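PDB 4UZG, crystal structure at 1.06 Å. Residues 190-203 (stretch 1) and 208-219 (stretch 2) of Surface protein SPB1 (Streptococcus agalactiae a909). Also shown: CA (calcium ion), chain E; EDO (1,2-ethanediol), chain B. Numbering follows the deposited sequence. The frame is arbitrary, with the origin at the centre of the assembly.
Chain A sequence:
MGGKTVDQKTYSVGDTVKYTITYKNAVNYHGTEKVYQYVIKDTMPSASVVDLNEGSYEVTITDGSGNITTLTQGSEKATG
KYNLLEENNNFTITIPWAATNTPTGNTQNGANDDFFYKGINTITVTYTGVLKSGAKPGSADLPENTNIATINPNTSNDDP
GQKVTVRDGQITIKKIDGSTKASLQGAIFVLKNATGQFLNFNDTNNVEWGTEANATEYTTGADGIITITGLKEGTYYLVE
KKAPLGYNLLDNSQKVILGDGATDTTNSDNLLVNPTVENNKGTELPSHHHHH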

# COMPACT_ATOMS: atom_id res chain seq x y z
N VAL A 190 17.81 -15.32 -7.21
CA VAL A 190 17.49 -13.91 -7.21
C VAL A 190 16.18 -13.72 -7.97
O VAL A 190 15.78 -14.58 -8.76
N LEU A 191 15.52 -12.60 -7.71
CA LEU A 191 14.24 -12.28 -8.35
C LEU A 191 14.44 -11.14 -9.34
O LEU A 191 14.96 -10.09 -8.98
N LYS A 192 14.01 -11.36 -10.57
CA LYS A 192 14.02 -10.34 -11.61
C LYS A 192 12.59 -9.84 -11.85
O LYS A 192 11.62 -10.62 -11.74
N ASN A 193 12.47 -8.55 -12.13
CA ASN A 193 11.19 -7.99 -12.53
C ASN A 193 11.05 -8.06 -14.06
O ASN A 193 11.81 -8.77 -14.73
N ALA A 194 10.04 -7.38 -14.59
CA ALA A 194 9.74 -7.43 -16.02
C ALA A 194 10.49 -6.39 -16.83
O ALA A 194 10.36 -6.36 -18.05
N THR A 195 11.29 -5.58 -16.15
CA THR A 195 12.00 -4.46 -16.75
C THR A 195 13.52 -4.59 -16.57
O THR A 195 14.23 -3.58 -16.47
N GLY A 196 14.02 -5.82 -16.56
CA GLY A 196 15.45 -6.08 -16.63
C GLY A 196 16.21 -5.98 -15.33
O GLY A 196 17.43 -6.09 -15.35
N GLN A 197 15.52 -5.78 -14.21
CA GLN A 197 16.17 -5.45 -12.96
C GLN A 197 16.00 -6.54 -11.93
O GLN A 197 15.10 -7.38 -12.04
N PHE A 198 16.84 -6.48 -10.90
CA PHE A 198 16.93 -7.51 -9.89
C PHE A 198 16.61 -6.94 -8.52
O PHE A 198 17.00 -5.82 -8.16
N LEU A 199 15.90 -7.72 -7.72
CA LEU A 199 15.44 -7.30 -6.40
C LEU A 199 16.57 -7.18 -5.40
O LEU A 199 17.31 -8.16 -5.15
N ASN A 200 16.68 -6.01 -4.79
CA ASN A 200 17.47 -5.80 -3.59
C ASN A 200 16.47 -5.46 -2.48
O ASN A 200 15.79 -4.43 -2.55
N PHE A 201 16.38 -6.34 -1.50
CA PHE A 201 15.45 -6.19 -0.39
C PHE A 201 16.24 -6.15 0.92
O PHE A 201 15.76 -6.52 2.00
N ASN A 202 17.47 -5.64 0.84
CA ASN A 202 18.31 -5.59 2.04
C ASN A 202 17.81 -4.58 3.06
O ASN A 202 17.98 -4.79 4.26
N ASP A 203 17.21 -3.49 2.60
CA ASP A 203 16.43 -2.62 3.50
C ASP A 203 15.09 -3.32 3.64
O ASP A 203 14.30 -3.38 2.68
N GLU A 208 13.88 -2.57 -3.69
CA GLU A 208 14.57 -1.81 -4.71
C GLU A 208 14.90 -2.72 -5.88
O GLU A 208 15.04 -3.94 -5.73
N TRP A 209 15.01 -2.11 -7.06
CA TRP A 209 15.26 -2.82 -8.30
C TRP A 209 16.52 -2.25 -8.93
O TRP A 209 16.63 -1.04 -9.09
N GLY A 210 17.46 -3.10 -9.29
CA GLY A 210 18.72 -2.62 -9.83
C GLY A 210 19.57 -3.71 -10.42
O GLY A 210 19.06 -4.63 -11.07
N THR A 211 20.88 -3.59 -10.26
CA THR A 211 21.80 -4.51 -10.92
C THR A 211 21.73 -5.90 -10.29
O THR A 211 21.35 -6.10 -9.14
N GLU A 212 22.14 -6.89 -11.08
CA GLU A 212 22.22 -8.25 -10.58
C GLU A 212 23.26 -8.34 -9.45
O GLU A 212 23.06 -9.05 -8.48
N ALA A 213 24.36 -7.62 -9.57
CA ALA A 213 25.41 -7.70 -8.57
C ALA A 213 24.90 -7.20 -7.21
O ALA A 213 25.38 -7.65 -6.16
N ASN A 214 23.93 -6.29 -7.23
CA ASN A 214 23.36 -5.75 -6.00
C ASN A 214 22.14 -6.50 -5.48
O ASN A 214 21.56 -6.13 -4.48
N ALA A 215 21.77 -7.59 -6.13
CA ALA A 215 20.57 -8.32 -5.77
C ALA A 215 20.71 -9.07 -4.44
O ALA A 215 21.78 -9.55 -4.08
N THR A 216 19.58 -9.22 -3.77
CA THR A 216 19.50 -10.07 -2.60
C THR A 216 19.43 -11.53 -3.02
O THR A 216 18.60 -11.93 -3.81
N GLU A 217 20.34 -12.34 -2.49
CA GLU A 217 20.34 -13.78 -2.71
C GLU A 217 19.50 -14.48 -1.66
O GLU A 217 19.73 -14.31 -0.46
N TYR A 218 18.56 -15.30 -2.12
CA TYR A 218 17.69 -16.09 -1.26
C TYR A 218 18.08 -17.55 -1.38
O TYR A 218 18.20 -18.07 -2.49
N THR A 219 18.23 -18.23 -0.25
CA THR A 219 18.55 -19.65 -0.22
C THR A 219 17.34 -20.46 0.22
O THR A 219 16.70 -20.12 1.22

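W209, the residue most covered by the opposite stretch, anchors the apolar centre. Its m rotamer lays the broad indole against stretch 1. L199 (t, p) shares its side of the sheet and covers one ring face, with L199 CB 3.6 Å from W209 CZ3; N193 (p) covers the opposite face, its CB 3.8 Å from the centroid of the six-membered ring in a CH-pi contact. An asparagine suits this place because its amide also ties the turn together: OD1 accepts from the backbone N of T195 and Q197, while ND2 donates to Q197 OE1.

On the other side of the sheet, F198 (m) packs its CB 3.7 Å from A215 CB, a methyl small enough to nestle there, and E212 CB lies over its ring. V190 (m) extends this patch, with CG1 3.9 Å from A215 CB. Y218 (m) points in, its OH 3.7 Å from L199 CD2.

Farther out, N200 (t) donates from ND2 to N214 O (2.7 Å), and T216 (m) points inward so that OG1 accepts from F201 N (2.8 Å). Water 1 donates to L199 O and T216 O; water 2 links F198 O and T211 O. At the exposed edge, E208 (m, m) directs its carboxylate away from stretch 1, and OE2 binds calcium at 2.4 Å.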

# COMPACT_ATOMS: atom_id res chain seq x y z
CB VAL A 190 18.64 -13.04 -7.79
CG1 VAL A 190 19.88 -13.17 -6.94
CG2 VAL A 190 18.94 -13.38 -9.25
CB LEU A 191 13.19 -11.90 -7.32
CG LEU A 191 11.76 -11.79 -7.87
CD1 LEU A 191 11.22 -13.14 -8.24
CD2 LEU A 191 10.84 -11.11 -6.85
CB LYS A 192 14.60 -10.97 -12.88
CG LYS A 192 15.08 -10.05 -13.96
CD LYS A 192 15.65 -10.80 -15.14
CE LYS A 192 16.19 -9.86 -16.18
NZ LYS A 192 16.79 -10.63 -17.28
CB ASN A 193 11.01 -6.57 -11.95
CG ASN A 193 11.98 -5.57 -12.52
OD1 ASN A 193 12.65 -5.81 -13.53
ND2 ASN A 193 12.01 -4.39 -11.91
CB ALA A 194 8.24 -7.27 -16.23
CB THR A 195 11.47 -3.12 -16.21
OG1 THR A 195 11.54 -3.10 -14.79
CG2 THR A 195 10.02 -2.93 -16.57
CB GLN A 197 15.62 -4.14 -12.40
CG GLN A 197 15.82 -2.94 -13.32
CD GLN A 197 14.81 -1.86 -13.07
OE1 GLN A 197 13.60 -2.10 -13.09
NE2 GLN A 197 15.31 -0.67 -12.79
CB PHE A 198 18.33 -8.14 -9.87
CG PHE A 198 18.65 -8.83 -11.15
CD1 PHE A 198 19.06 -8.11 -12.26
CD2 PHE A 198 18.45 -10.20 -11.28
CE1 PHE A 198 19.30 -8.74 -13.48
CE2 PHE A 198 18.70 -10.85 -12.51
CZ PHE A 198 19.12 -10.11 -13.60
CB LEU A 199 14.44 -8.33 -5.87
CG LEU A 199 13.96 -8.14 -4.43
CD1 LEU A 199 13.19 -6.83 -4.29
CD2 LEU A 199 13.11 -9.34 -4.01
CB ASN A 200 18.48 -4.68 -3.75
CG ASN A 200 19.24 -4.42 -2.45
OD1 ASN A 200 18.67 -4.24 -1.39
ND2 ASN A 200 20.54 -4.51 -2.51
CB PHE A 201 14.40 -7.31 -0.38
CG PHE A 201 13.01 -6.95 0.14
CD1 PHE A 201 12.77 -5.79 0.88
CD2 PHE A 201 11.96 -7.81 -0.09
CE1 PHE A 201 11.49 -5.54 1.38
CE2 PHE A 201 10.69 -7.56 0.39
CZ PHE A 201 10.46 -6.42 1.12
CB ASN A 202 19.74 -5.33 1.66
CG ASN A 202 20.34 -6.50 0.87
OD1 ASN A 202 19.79 -7.62 0.81
ND2 ASN A 202 21.45 -6.23 0.24
CB ASP A 203 16.25 -1.23 2.91
CG ASP A 203 15.47 -0.30 3.80
OD1 ASP A 203 14.80 -0.75 4.75
OD2 ASP A 203 15.51 0.93 3.53
CB GLU A 208 15.84 -1.19 -4.15
CG GLU A 208 15.58 0.03 -3.25
CD GLU A 208 15.06 1.23 -4.06
OE1 GLU A 208 15.76 1.68 -5.02
OE2 GLU A 208 13.93 1.67 -3.85
CB TRP A 209 14.07 -2.68 -9.25
CG TRP A 209 12.83 -3.28 -8.70
CD1 TRP A 209 11.77 -2.61 -8.15
CD2 TRP A 209 12.54 -4.68 -8.57
NE1 TRP A 209 10.84 -3.50 -7.68
CE2 TRP A 209 11.28 -4.77 -7.94
CE3 TRP A 209 13.21 -5.85 -8.94
CZ2 TRP A 209 10.69 -6.00 -7.66
CZ3 TRP A 209 12.62 -7.05 -8.68
CH2 TRP A 209 11.37 -7.13 -8.04
CB THR A 211 23.24 -4.03 -10.83
OG1 THR A 211 23.64 -4.12 -9.46
CG2 THR A 211 23.43 -2.61 -11.38
CB GLU A 212 22.54 -9.21 -11.72
CG GLU A 212 22.47 -10.66 -11.28
CD GLU A 212 22.60 -11.65 -12.41
OE1 GLU A 212 22.77 -11.24 -13.58
OE2 GLU A 212 22.53 -12.86 -12.12
CB ALA A 213 26.64 -6.92 -9.02
CB ASN A 214 23.00 -4.29 -6.24
CG ASN A 214 24.23 -3.37 -6.37
OD1 ASN A 214 25.34 -3.72 -5.90
ND2 ASN A 214 24.05 -2.21 -7.01
CB ALA A 215 20.22 -9.31 -6.85
CB THR A 216 18.23 -9.73 -1.79
OG1 THR A 216 18.28 -8.36 -1.39
CG2 THR A 216 18.08 -10.65 -0.59
CB GLU A 217 21.77 -14.33 -2.68
CG GLU A 217 22.57 -13.91 -3.89
CD GLU A 217 23.91 -14.63 -4.04
OE1 GLU A 217 24.32 -15.36 -3.12
OE2 GLU A 217 24.56 -14.48 -5.10
CB TYR A 218 16.22 -15.92 -1.70
CG TYR A 218 15.67 -14.54 -1.45
CD1 TYR A 218 15.09 -14.23 -0.23
CD2 TYR A 218 15.74 -13.54 -2.41
CE1 TYR A 218 14.58 -12.95 0.01
CE2 TYR A 218 15.25 -12.26 -2.17
CZ TYR A 218 14.64 -11.99 -0.96
OH TYR A 218 14.16 -10.71 -0.71
CB THR A 219 19.74 -19.90 0.76
OG1 THR A 219 20.88 -19.18 0.31
CG2 THR A 219 20.11 -21.34 0.80
CA CA E . 11.59 1.19 -3.50
C1 EDO B . 6.06 -5.71 -13.53
O1 EDO B . 5.40 -6.78 -14.17
C2 EDO B . 6.85 -6.25 -12.35
O2 EDO B . 7.91 -7.07 -12.77
O HOH W 1 16.81 -10.93 -5.68
O HOH W 2 19.56 -4.95 -7.27
O HOH W 3 11.86 3.47 -2.75
O HOH W 4 11.74 0.83 -5.84
O HOH W 5 9.80 2.63 -4.55
O HOH W 6 9.50 0.25 -2.97